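Local coordinates for uncharacterized protein (Methanothermobacter thermautotrophicus, PDB 1L1S) that is of unknown function but belongs to the DsrE/DsrF-like family and packs with further copies of itself, at residues A[5-10]-A[38-43]. Sequence-based numbering, arbitrary orientation.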
ATOM      1  N   ARG A   5      16.690   2.253   3.573  1.00 22.35           N
ATOM      2  CA  ARG A   5      16.477   1.853   2.188  1.00 21.53           C
ATOM      3  C   ARG A   5      14.980   1.708   1.979  1.00 20.10           C
ATOM      4  O   ARG A   5      14.305   0.964   2.704  1.00 19.69           O
ATOM      5  CB  ARG A   5      17.166   0.518   1.921  1.00 21.83           C
ATOM      6  CG  ARG A   5      18.680   0.550   2.070  1.00 24.00           C
ATOM      7  CD  ARG A   5      19.215  -0.868   1.999  1.00 25.29           C
ATOM      8  NE  ARG A   5      18.623  -1.665   3.066  1.00 27.05           N
ATOM      9  CZ  ARG A   5      18.697  -2.987   3.149  1.00 28.50           C
ATOM     10  NH1 ARG A   5      19.345  -3.681   2.222  1.00 27.82           N
ATOM     11  NH2 ARG A   5      18.114  -3.610   4.162  1.00 29.61           N
ATOM     12  N   VAL A   6      14.460   2.403   0.980  1.00 18.17           N
ATOM     13  CA  VAL A   6      13.034   2.360   0.717  1.00 16.43           C
ATOM     14  C   VAL A   6      12.682   2.401  -0.762  1.00 15.62           C
ATOM     15  O   VAL A   6      13.298   3.115  -1.557  1.00 14.62           O
ATOM     16  CB  VAL A   6      12.320   3.532   1.463  1.00 17.27           C
ATOM     17  CG1 VAL A   6      13.042   4.815   1.209  1.00 17.41           C
ATOM     18  CG2 VAL A   6      10.863   3.661   1.021  1.00 15.17           C
ATOM     19  N   VAL A   7      11.675   1.619  -1.119  1.00 14.82           N
ATOM     20  CA  VAL A   7      11.197   1.567  -2.482  1.00 14.41           C
ATOM     21  C   VAL A   7       9.729   1.998  -2.505  1.00 14.06           C
ATOM     22  O   VAL A   7       8.898   1.476  -1.737  1.00 13.58           O
ATOM     23  CB  VAL A   7      11.345   0.129  -3.077  1.00 15.53           C
ATOM     24  CG1 VAL A   7      10.661  -0.886  -2.185  1.00 15.15           C
ATOM     25  CG2 VAL A   7      10.742   0.074  -4.469  1.00 15.86           C
ATOM     26  N   PHE A   8       9.431   2.973  -3.362  1.00 13.33           N
ATOM     27  CA  PHE A   8       8.071   3.478  -3.534  1.00 12.53           C
ATOM     28  C   PHE A   8       7.407   2.737  -4.663  1.00 13.18           C
ATOM     29  O   PHE A   8       8.064   2.286  -5.597  1.00 12.62           O
ATOM     30  CB  PHE A   8       8.044   4.963  -3.858  1.00 12.44           C
ATOM     31  CG  PHE A   8       8.338   5.845  -2.685  1.00 11.89           C
ATOM     32  CD1 PHE A   8       9.640   6.044  -2.264  1.00 11.82           C
ATOM     33  CD2 PHE A   8       7.303   6.494  -2.013  1.00 13.08           C
ATOM     34  CE1 PHE A   8       9.918   6.889  -1.181  1.00 14.54           C
ATOM     35  CE2 PHE A   8       7.560   7.341  -0.933  1.00 12.40           C
ATOM     36  CZ  PHE A   8       8.868   7.540  -0.518  1.00 14.09           C
ATOM     37  N   HIS A   9       6.093   2.630  -4.570  1.00 13.14           N
ATOM     38  CA  HIS A   9       5.301   1.911  -5.552  1.00 14.19           C
ATOM     39  C   HIS A   9       4.197   2.809  -6.068  1.00 15.19           C
ATOM     40  O   HIS A   9       3.412   3.333  -5.292  1.00 15.46           O
ATOM     41  CB  HIS A   9       4.727   0.665  -4.863  1.00 14.59           C
ATOM     42  CG  HIS A   9       3.630  -0.028  -5.608  1.00 15.79           C
ATOM     43  ND1 HIS A   9       2.968  -1.118  -5.081  1.00 15.69           N
ATOM     44  CD2 HIS A   9       3.059   0.211  -6.812  1.00 16.61           C
ATOM     45  CE1 HIS A   9       2.035  -1.519  -5.926  1.00 14.45           C
ATOM     46  NE2 HIS A   9       2.068  -0.730  -6.984  1.00 17.21           N
ATOM     47  N   ILE A  10       4.163   3.007  -7.377  1.00 15.62           N
ATOM     48  CA  ILE A  10       3.103   3.798  -7.983  1.00 16.33           C
ATOM     49  C   ILE A  10       2.632   3.099  -9.259  1.00 17.16           C
ATOM     50  O   ILE A  10       3.441   2.705 -10.090  1.00 17.64           O
ATOM     51  CB  ILE A  10       3.579   5.225  -8.288  1.00 16.95           C
ATOM     52  CG1 ILE A  10       2.399   6.071  -8.750  1.00 17.55           C
ATOM     53  CG2 ILE A  10       4.700   5.218  -9.328  1.00 16.18           C
ATOM     54  CD1 ILE A  10       2.777   7.523  -8.939  1.00 18.81           C
ATOM     55  N   GLU A  38      14.269   4.147  -4.175  1.00 18.34           N
ATOM     56  CA  GLU A  38      13.930   3.656  -5.503  1.00 17.08           C
ATOM     57  C   GLU A  38      12.439   3.831  -5.711  1.00 15.93           C
ATOM     58  O   GLU A  38      11.649   3.628  -4.792  1.00 16.04           O
ATOM     59  CB  GLU A  38      14.287   2.182  -5.679  1.00 17.87           C
ATOM     60  CG  GLU A  38      15.782   1.904  -5.617  1.00 20.22           C
ATOM     61  CD  GLU A  38      16.130   0.503  -6.090  1.00 20.90           C
ATOM     62  OE1 GLU A  38      15.262  -0.396  -5.974  1.00 20.23           O
ATOM     63  OE2 GLU A  38      17.270   0.306  -6.568  1.00 21.26           O
ATOM     64  N   VAL A  39      12.060   4.223  -6.920  1.00 15.21           N
ATOM     65  CA  VAL A  39      10.660   4.416  -7.261  1.00 14.47           C
ATOM     66  C   VAL A  39      10.298   3.459  -8.398  1.00 15.98           C
ATOM     67  O   VAL A  39      10.806   3.580  -9.522  1.00 15.29           O
ATOM     68  CB  VAL A  39      10.384   5.861  -7.713  1.00 15.14           C
ATOM     69  CG1 VAL A  39       8.936   6.015  -8.084  1.00 13.24           C
ATOM     70  CG2 VAL A  39      10.736   6.839  -6.609  1.00 14.10           C
ATOM     71  N   VAL A  40       9.418   2.509  -8.088  1.00 15.29           N
ATOM     72  CA  VAL A  40       8.972   1.523  -9.049  1.00 15.40           C
ATOM     73  C   VAL A  40       7.588   1.894  -9.561  1.00 16.98           C
ATOM     74  O   VAL A  40       6.614   1.942  -8.799  1.00 16.66           O
ATOM     75  CB  VAL A  40       8.899   0.114  -8.422  1.00 16.14           C
ATOM     76  CG1 VAL A  40       8.394  -0.896  -9.465  1.00 13.56           C
ATOM     77  CG2 VAL A  40      10.264  -0.295  -7.901  1.00 13.78           C
ATOM     78  N   ALA A  41       7.511   2.139 -10.862  1.00 17.48           N
ATOM     79  CA  ALA A  41       6.269   2.523 -11.494  1.00 19.81           C
ATOM     80  C   ALA A  41       5.883   1.511 -12.557  1.00 21.81           C
ATOM     81  O   ALA A  41       6.712   1.147 -13.399  1.00 24.50           O
ATOM     82  CB  ALA A  41       6.425   3.893 -12.130  1.00 19.41           C
ATOM     83  N   TYR A  42       4.646   1.028 -12.510  1.00 21.66           N
ATOM     84  CA  TYR A  42       4.190   0.104 -13.537  1.00 22.26           C
ATOM     85  C   TYR A  42       2.755   0.458 -13.920  1.00 21.58           C
ATOM     86  O   TYR A  42       2.171   1.369 -13.338  1.00 21.58           O
ATOM     87  CB  TYR A  42       4.359  -1.363 -13.100  1.00 22.41           C
ATOM     88  CG  TYR A  42       3.618  -1.811 -11.858  1.00 23.56           C
ATOM     89  CD1 TYR A  42       2.265  -2.158 -11.912  1.00 24.85           C
ATOM     90  CD2 TYR A  42       4.282  -1.943 -10.638  1.00 23.63           C
ATOM     91  CE1 TYR A  42       1.592  -2.635 -10.778  1.00 25.09           C
ATOM     92  CE2 TYR A  42       3.618  -2.417  -9.494  1.00 25.28           C
ATOM     93  CZ  TYR A  42       2.275  -2.761  -9.574  1.00 26.81           C
ATOM     94  OH  TYR A  42       1.610  -3.226  -8.448  1.00 29.18           O
ATOM     95  N   SER A  43       2.208  -0.244 -14.908  1.00 22.31           N
ATOM     96  CA  SER A  43       0.874   0.039 -15.424  1.00 22.79           C
ATOM     97  C   SER A  43       0.842   1.515 -15.816  1.00 23.86           C
ATOM     98  O   SER A  43       1.834   2.051 -16.321  1.00 24.05           O
ATOM     99  CB  SER A  43      -0.200  -0.262 -14.380  1.00 23.71           C
ATOM    100  OG  SER A  43      -1.500   0.020 -14.891  1.00 24.63           O
TER
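H9, near the end of strand 4-10, meets Y42, just past the end of the parallel strand 35-41, their rings inclined at 32° with centroids 4.9 Å apart. H9 NE2 lies 2.9 Å from Y42 OH; chi1 166° sets the imidazole CG anti to the backbone N. On the same face as H9, V7 CG2 presses tightly on V40 CG2 at 3.5 Å. On the opposite face, I10 CG2 rests on A41 CB, also at 3.5 Å, while F8 CB and V39 CG2 touch more loosely. Five backbone hydrogen bonds hold this register: F8 and I10 each donate and accept between residues of 38-43, from F8 N to E38 O at 2.7 Å through to the longer Y42 N to I10 O at 3.2 Å. In the second shell, E38 OE2 makes salt bridges to R68 and R103, and E38 OE1 a hydrogen bond with H99. An alanine at H9 would probably leave Y110 and D11 without their mate and open a gap beside the Y42 ring. The segments belong to a beta-alpha-beta crossover through helix 15-31, whose L21, N24 and L28 pack on F8. Y110 OH at ND1 and D11 OD1 at NE2 grip the buried imidazole of H9 by both nitrogens, fixing its rotation beside Y42.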